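Transcriptional regulator, MarR/EmrR family (Clostridium acetobutylicum, PDB 3JW4) probably binds DNA and regulates transcription as a MarR-family winged helix-turn-helix protein, with two chains in the assembly. Local coordinates at residues G48-Y51 and G57-Q60; S76-L81 and G85-R90. One frame throughout, in Å; residues are numbered along the deposited sequence.

In the fold
Starting from the N terminus, the chain runs through helix 14-35 into helix 41-53, and interaction 1 closes the first short loop, bringing 57-60 back against 48-51 where the chain enters helix 60-64. Interaction 2 follows in series: helix 74-83 ends, the chain turns, and strand 87-90 folds back beside 76-81. The loops neither nest nor cross, yet the centres of the two contacts lie about 11 Å apart and their residues meet. Gln60 packs against Leu78 and Arg89, and Ile50 reaches both Leu78 and Ile87. Strand 100-103 joins both, pairing with 87-90 and bonding to Ile58, so that helices and wing form one winged-helix unit.

Interaction 1. Residues G48-Y51 and G57-Q60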
ATOM      1  N   GLY B  48     -19.445  -2.209  -1.729  1.00 19.96           N
ATOM      2  CA  GLY B  48     -19.679  -0.996  -2.503  1.00 20.01           C
ATOM      3  C   GLY B  48     -19.751  -1.260  -4.005  1.00 19.89           C
ATOM      4  O   GLY B  48     -20.634  -0.763  -4.682  1.00 20.44           O
ATOM      5  N   TYR B  49     -18.801  -2.021  -4.526  1.00 20.25           N
ATOM      6  CA  TYR B  49     -18.746  -2.322  -5.954  1.00 20.60           C
ATOM      7  C   TYR B  49     -20.009  -3.101  -6.330  1.00 19.92           C
ATOM      8  O   TYR B  49     -20.653  -2.825  -7.339  1.00 19.25           O
ATOM      9  CB  TYR B  49     -17.485  -3.152  -6.290  1.00 21.72           C
ATOM     10  CG  TYR B  49     -17.358  -3.450  -7.763  1.00 24.99           C
ATOM     11  CD1 TYR B  49     -16.861  -2.475  -8.645  1.00 29.00           C
ATOM     12  CD2 TYR B  49     -17.814  -4.648  -8.296  1.00 27.33           C
ATOM     13  CE1 TYR B  49     -16.784  -2.709 -10.025  1.00 32.37           C
ATOM     14  CE2 TYR B  49     -17.742  -4.900  -9.697  1.00 31.69           C
ATOM     15  CZ  TYR B  49     -17.222  -3.922 -10.541  1.00 33.13           C
ATOM     16  OH  TYR B  49     -17.129  -4.142 -11.893  1.00 34.15           O
ATOM     17  N   ILE B  50     -20.392  -4.058  -5.491  1.00 19.27           N
ATOM     18  CA  ILE B  50     -21.582  -4.825  -5.766  1.00 18.75           C
ATOM     19  C   ILE B  50     -22.807  -3.910  -5.762  1.00 18.89           C
ATOM     20  O   ILE B  50     -23.589  -3.925  -6.691  1.00 17.40           O
ATOM     21  CB  ILE B  50     -21.801  -5.976  -4.799  1.00 19.19           C
ATOM     22  CG1 ILE B  50     -20.666  -6.997  -4.848  1.00 18.07           C
ATOM     23  CG2 ILE B  50     -23.096  -6.661  -5.111  1.00 17.70           C
ATOM     24  CD1 ILE B  50     -20.668  -7.942  -3.650  1.00 14.79           C
ATOM     25  N   TYR B  51     -22.953  -3.093  -4.733  1.00 19.09           N
ATOM     26  CA  TYR B  51     -24.078  -2.178  -4.647  1.00 19.88           C
ATOM     27  C   TYR B  51     -24.178  -1.271  -5.899  1.00 20.15           C
ATOM     28  O   TYR B  51     -25.243  -1.098  -6.452  1.00 18.08           O
ATOM     29  CB  TYR B  51     -23.962  -1.309  -3.397  1.00 21.37           C
ATOM     30  CG  TYR B  51     -25.185  -0.457  -3.109  1.00 23.74           C
ATOM     31  CD1 TYR B  51     -26.401  -1.049  -2.894  1.00 27.45           C
ATOM     32  CD2 TYR B  51     -25.110   0.930  -3.042  1.00 29.41           C
ATOM     33  CE1 TYR B  51     -27.520  -0.316  -2.628  1.00 30.09           C
ATOM     34  CE2 TYR B  51     -26.252   1.696  -2.766  1.00 31.73           C
ATOM     35  CZ  TYR B  51     -27.460   1.040  -2.558  1.00 32.53           C
ATOM     36  OH  TYR B  51     -28.645   1.686  -2.286  1.00 35.83           O
ATOM     37  N   GLY B  57     -25.584  -6.731 -13.510  1.00 19.71           N
ATOM     38  CA  GLY B  57     -25.418  -8.166 -13.422  1.00 20.17           C
ATOM     39  C   GLY B  57     -23.986  -8.476 -13.025  1.00 21.52           C
ATOM     40  O   GLY B  57     -23.096  -8.361 -13.838  1.00 20.48           O
ATOM     41  N   ILE B  58     -23.764  -8.854 -11.769  1.00 22.42           N
ATOM     42  CA  ILE B  58     -22.415  -9.159 -11.295  1.00 24.45           C
ATOM     43  C   ILE B  58     -22.339 -10.646 -10.996  1.00 25.15           C
ATOM     44  O   ILE B  58     -23.170 -11.155 -10.243  1.00 24.21           O
ATOM     45  CB  ILE B  58     -22.115  -8.406  -9.989  1.00 24.99           C
ATOM     46  CG1 ILE B  58     -22.006  -6.912 -10.239  1.00 26.07           C
ATOM     47  CG2 ILE B  58     -20.793  -8.876  -9.361  1.00 25.89           C
ATOM     48  CD1 ILE B  58     -22.183  -6.176  -8.964  1.00 27.89           C
ATOM     49  N   ILE B  59     -21.371 -11.346 -11.582  1.00 26.77           N
ATOM     50  CA  ILE B  59     -21.087 -12.733 -11.171  1.00 27.91           C
ATOM     51  C   ILE B  59     -19.742 -12.840 -10.443  1.00 28.73           C
ATOM     52  O   ILE B  59     -18.945 -11.904 -10.438  1.00 27.23           O
ATOM     53  CB  ILE B  59     -21.171 -13.735 -12.352  1.00 28.19           C
ATOM     54  CG1 ILE B  59     -20.050 -13.501 -13.366  1.00 27.97           C
ATOM     55  CG2 ILE B  59     -22.544 -13.657 -13.024  1.00 28.25           C
ATOM     56  CD1 ILE B  59     -19.995 -14.553 -14.454  1.00 27.62           C
ATOM     57  N   GLN B  60     -19.497 -13.974  -9.793  1.00 31.25           N
ATOM     58  CA  GLN B  60     -18.275 -14.090  -8.986  1.00 32.50           C
ATOM     59  C   GLN B  60     -17.029 -13.815  -9.819  1.00 33.94           C
ATOM     60  O   GLN B  60     -16.117 -13.128  -9.357  1.00 33.83           O
ATOM     61  CB  GLN B  60     -18.175 -15.439  -8.270  1.00 33.18           C
ATOM     62  CG  GLN B  60     -16.919 -15.530  -7.386  1.00 33.44           C
ATOM     63  CD  GLN B  60     -16.890 -16.749  -6.502  1.00 35.77           C
ATOM     64  OE1 GLN B  60     -17.919 -17.169  -5.967  1.00 39.50           O
ATOM     65  NE2 GLN B  60     -15.697 -17.315  -6.317  1.00 35.54           N
TER
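Ile58 points its side chain at Ile50 on helix 41-53, and the two isoleucines cross at about a right angle. This contact belongs to the winged helix-turn-helix: the short link between helix 41-53 and helix 60-64 comes back over the helix it has just left. Ile58 does most of the reaching. Its CG1 stands anti to the carbonyl carbon (chi1 -69°), and the nearly extended second torsion (161°) carries CD1 forward onto the helix backbone. That methyl settles 3.5 Å from Ile50 CA, against main chain as much as side chain, and touches Ile50 CG2 at 4.0 Å.

On the helix side, Ile50 offers its shorter branch. CG2 lies anti to the backbone N and meets the incoming methyl, whereas CG1 and CD1 run on toward Leu78 and Ile87. The phenol ring of Tyr49 stands off Ile58 more loosely, with CD2 4.7 Å from Ile58 CD1, and also touches Leu63 of helix 60-64.

No hydrogen bond joins the two segments, so the fit is purely van der Waals. The link is also held by backbone bonding between Ile58 and Ile101 of strand 100-103, a strand whose Ile101 and Val103 also pack on Ile50. One residue further on, Ile59 takes the N-cap position of helix 60-64. The backbone oxygens of the helix also come up against the same methyl: Ile50 O lies 3.5 Å from Ile58 CD1, and Tyr49 O 4.0 Å from it.

Interaction 2. Residues S76-L81 and G85-R90; sequences SMLQGL and GYIERR
Leu81, near the end of helix 74-83, takes Tyr86 and Ile87 against it as the chain turns back into the first wing strand of the winged helix. In MarR proteins the corresponding helix is generally the one that recognises DNA. Gly85, with positive phi, ends the helix in a Schellman motif, and Tyr86 N then gives a hydrogen bond to Leu81 O (3.0 Å, N-H...O angle 159°). The strand leaves almost perpendicular to the helix, at 101°.

The tight part is mostly apolar. Ile87 has CG1 between its backbone N and carbonyl carbon (chi1 65°), which aims CD1 into the notch between Leu78 and Leu81. There CD1 lies 3.7 Å from Leu78 CD2 and 3.8 Å from Leu81 CB, with the Leu78 and Ile87 side chains crossing at about a right angle. Tyr86 sets its ring obliquely beside the other end of Leu81, CD2 to CD2 at 3.9 Å. From helix 41-53, Met46 packs on Leu78 and Ile47 on Leu81. Arg89 closes the packed part at its polar margin: its chain bends at chi3 and lays NH2 obliquely near Leu78 CD1, 3.8 Å away, while NH1 forms a salt bridge with Glu82.

The loose side belongs to Glu88 and Arg90, which do not touch the helix. Glu88 points away from it; its OE2 bonds Arg90 NE at 2.6 Å, and Arg90, exposed, also makes a cation-pi contact with Tyr102.

The chemistry thus divides: buried aliphatic groups and one backbone bond help set how the wing strand leaves the helix. Arg89 borders that apolar centre, while Glu88 and Arg90 lie off it, and the salt bridges, Arg89 with Glu82 and Arg90 with Glu88, would probably offset part of the charge of the two arginines.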
ATOM      1  N   SER B  76     -13.961 -16.778  -0.059  1.00 17.19           N
ATOM      2  CA  SER B  76     -14.182 -16.707   1.381  1.00 17.29           C
ATOM      3  C   SER B  76     -14.878 -15.407   1.785  1.00 16.93           C
ATOM      4  O   SER B  76     -15.772 -15.388   2.639  1.00 14.68           O
ATOM      5  CB  SER B  76     -12.862 -16.813   2.152  1.00 17.40           C
ATOM      6  OG  SER B  76     -13.152 -16.889   3.547  1.00 18.29           O
HETATM    7  N   MSE B  77     -14.463 -14.310   1.169  1.00 17.04           N
HETATM    8  CA  MSE B  77     -15.014 -13.021   1.569  1.00 18.73           C
HETATM    9  C   MSE B  77     -16.492 -12.934   1.156  1.00 17.63           C
HETATM   10  O   MSE B  77     -17.298 -12.468   1.931  1.00 17.63           O
HETATM   11  CB  MSE B  77     -14.189 -11.893   0.974  1.00 19.22           C
HETATM   12  CG  MSE B  77     -14.733 -10.485   1.225  1.00 26.08           C
HETATM   13 SE   MSE B  77     -13.635  -9.166   0.263  1.00 40.53          SE
HETATM   14  CE  MSE B  77     -11.956 -10.148   0.104  1.00 33.59           C
ATOM     15  N   LEU B  78     -16.835 -13.433  -0.038  1.00 16.34           N
ATOM     16  CA  LEU B  78     -18.228 -13.483  -0.475  1.00 16.05           C
ATOM     17  C   LEU B  78     -19.072 -14.399   0.381  1.00 14.66           C
ATOM     18  O   LEU B  78     -20.211 -14.063   0.722  1.00 12.97           O
ATOM     19  CB  LEU B  78     -18.360 -13.923  -1.953  1.00 15.96           C
ATOM     20  CG  LEU B  78     -17.909 -12.912  -3.000  1.00 18.38           C
ATOM     21  CD1 LEU B  78     -17.937 -13.537  -4.387  1.00 19.79           C
ATOM     22  CD2 LEU B  78     -18.812 -11.634  -3.003  1.00 19.16           C
ATOM     23  N   GLN B  79     -18.550 -15.569   0.710  1.00 14.02           N
ATOM     24  CA  GLN B  79     -19.302 -16.483   1.593  1.00 13.48           C
ATOM     25  C   GLN B  79     -19.565 -15.794   2.938  1.00 13.68           C
ATOM     26  O   GLN B  79     -20.624 -15.982   3.540  1.00 13.51           O
ATOM     27  CB  GLN B  79     -18.576 -17.805   1.803  1.00 13.08           C
ATOM     28  CG  GLN B  79     -18.767 -18.832   0.662  1.00 13.08           C
ATOM     29  CD  GLN B  79     -17.960 -20.083   0.860  1.00  7.78           C
ATOM     30  OE1 GLN B  79     -16.865 -20.219   0.284  1.00  7.86           O
ATOM     31  NE2 GLN B  79     -18.442 -21.007   1.726  1.00  7.11           N
ATOM     32  N   GLY B  80     -18.594 -15.021   3.401  1.00 13.77           N
ATOM     33  CA  GLY B  80     -18.704 -14.329   4.704  1.00 15.10           C
ATOM     34  C   GLY B  80     -19.802 -13.273   4.662  1.00 16.15           C
ATOM     35  O   GLY B  80     -20.696 -13.277   5.489  1.00 16.22           O
ATOM     36  N   LEU B  81     -19.751 -12.404   3.651  1.00 17.26           N
ATOM     37  CA  LEU B  81     -20.803 -11.386   3.431  1.00 17.65           C
ATOM     38  C   LEU B  81     -22.176 -12.052   3.276  1.00 17.56           C
ATOM     39  O   LEU B  81     -23.163 -11.606   3.827  1.00 17.50           O
ATOM     40  CB  LEU B  81     -20.457 -10.543   2.190  1.00 18.04           C
ATOM     41  CG  LEU B  81     -19.184  -9.694   2.263  1.00 19.45           C
ATOM     42  CD1 LEU B  81     -18.854  -9.027   0.915  1.00 19.92           C
ATOM     43  CD2 LEU B  81     -19.309  -8.672   3.376  1.00 21.88           C
ATOM     44  N   GLY B  85     -25.605 -12.009   6.013  1.00 18.45           N
ATOM     45  CA  GLY B  85     -26.872 -11.483   5.540  1.00 17.88           C
ATOM     46  C   GLY B  85     -26.733 -10.173   4.781  1.00 18.11           C
ATOM     47  O   GLY B  85     -27.698  -9.435   4.673  1.00 18.00           O
ATOM     48  N   TYR B  86     -25.540  -9.878   4.258  1.00 17.47           N
ATOM     49  CA  TYR B  86     -25.275  -8.601   3.587  1.00 17.55           C
ATOM     50  C   TYR B  86     -25.480  -8.677   2.081  1.00 16.78           C
ATOM     51  O   TYR B  86     -25.752  -7.676   1.461  1.00 17.59           O
ATOM     52  CB  TYR B  86     -23.852  -8.122   3.842  1.00 16.59           C
ATOM     53  CG  TYR B  86     -23.500  -7.822   5.286  1.00 16.91           C
ATOM     54  CD1 TYR B  86     -24.308  -7.039   6.073  1.00 17.25           C
ATOM     55  CD2 TYR B  86     -22.300  -8.267   5.827  1.00 19.64           C
ATOM     56  CE1 TYR B  86     -23.954  -6.735   7.409  1.00 21.53           C
ATOM     57  CE2 TYR B  86     -21.917  -7.958   7.160  1.00 19.99           C
ATOM     58  CZ  TYR B  86     -22.753  -7.203   7.932  1.00 19.03           C
ATOM     59  OH  TYR B  86     -22.394  -6.884   9.199  1.00 20.02           O
ATOM     60  N   ILE B  87     -25.270  -9.847   1.495  1.00 17.48           N
ATOM     61  CA  ILE B  87     -25.436 -10.051   0.062  1.00 17.20           C
ATOM     62  C   ILE B  87     -26.156 -11.362  -0.164  1.00 17.74           C
ATOM     63  O   ILE B  87     -26.197 -12.217   0.736  1.00 15.84           O
ATOM     64  CB  ILE B  87     -24.103 -10.069  -0.696  1.00 17.77           C
ATOM     65  CG1 ILE B  87     -23.238 -11.268  -0.288  1.00 18.61           C
ATOM     66  CG2 ILE B  87     -23.288  -8.722  -0.498  1.00 18.93           C
ATOM     67  CD1 ILE B  87     -21.966 -11.440  -1.126  1.00 19.18           C
ATOM     68  N   GLU B  88     -26.735 -11.508  -1.351  1.00 18.37           N
ATOM     69  CA  GLU B  88     -27.399 -12.742  -1.776  1.00 20.79           C
ATOM     70  C   GLU B  88     -27.060 -12.990  -3.240  1.00 21.55           C
ATOM     71  O   GLU B  88     -26.617 -12.085  -3.951  1.00 21.15           O
ATOM     72  CB  GLU B  88     -28.917 -12.664  -1.623  1.00 20.52           C
ATOM     73  CG  GLU B  88     -29.547 -11.566  -2.447  1.00 23.53           C
ATOM     74  CD  GLU B  88     -31.079 -11.622  -2.559  1.00 25.81           C
ATOM     75  OE1 GLU B  88     -31.723 -12.503  -1.935  1.00 27.34           O
ATOM     76  OE2 GLU B  88     -31.627 -10.757  -3.293  1.00 28.55           O
ATOM     77  N   ARG B  89     -27.287 -14.212  -3.666  1.00 22.89           N
ATOM     78  CA  ARG B  89     -27.110 -14.601  -5.045  1.00 25.41           C
ATOM     79  C   ARG B  89     -28.483 -14.926  -5.567  1.00 25.99           C
ATOM     80  O   ARG B  89     -29.179 -15.733  -4.992  1.00 26.12           O
ATOM     81  CB  ARG B  89     -26.185 -15.799  -5.140  1.00 25.89           C
ATOM     82  CG  ARG B  89     -24.757 -15.474  -4.661  1.00 29.50           C
ATOM     83  CD  ARG B  89     -23.976 -16.748  -4.307  1.00 34.84           C
ATOM     84  NE  ARG B  89     -22.542 -16.583  -4.584  1.00 38.91           N
ATOM     85  CZ  ARG B  89     -21.551 -16.636  -3.687  1.00 42.31           C
ATOM     86  NH1 ARG B  89     -21.782 -16.857  -2.397  1.00 44.35           N
ATOM     87  NH2 ARG B  89     -20.291 -16.474  -4.095  1.00 43.44           N
ATOM     88  N   ARG B  90     -28.887 -14.248  -6.627  1.00 27.72           N
ATOM     89  CA  ARG B  90     -30.206 -14.420  -7.209  1.00 29.79           C
ATOM     90  C   ARG B  90     -30.089 -15.063  -8.566  1.00 30.43           C
ATOM     91  O   ARG B  90     -29.241 -14.668  -9.372  1.00 30.18           O
ATOM     92  CB  ARG B  90     -30.891 -13.072  -7.417  1.00 30.46           C
ATOM     93  CG  ARG B  90     -31.242 -12.297  -6.167  1.00 33.55           C
ATOM     94  CD  ARG B  90     -32.114 -11.109  -6.574  1.00 35.71           C
ATOM     95  NE  ARG B  90     -31.975  -9.936  -5.707  1.00 37.84           N
ATOM     96  CZ  ARG B  90     -32.360  -8.706  -6.064  1.00 40.16           C
ATOM     97  NH1 ARG B  90     -32.892  -8.485  -7.267  1.00 40.89           N
ATOM     98  NH2 ARG B  90     -32.227  -7.683  -5.232  1.00 40.22           N
TER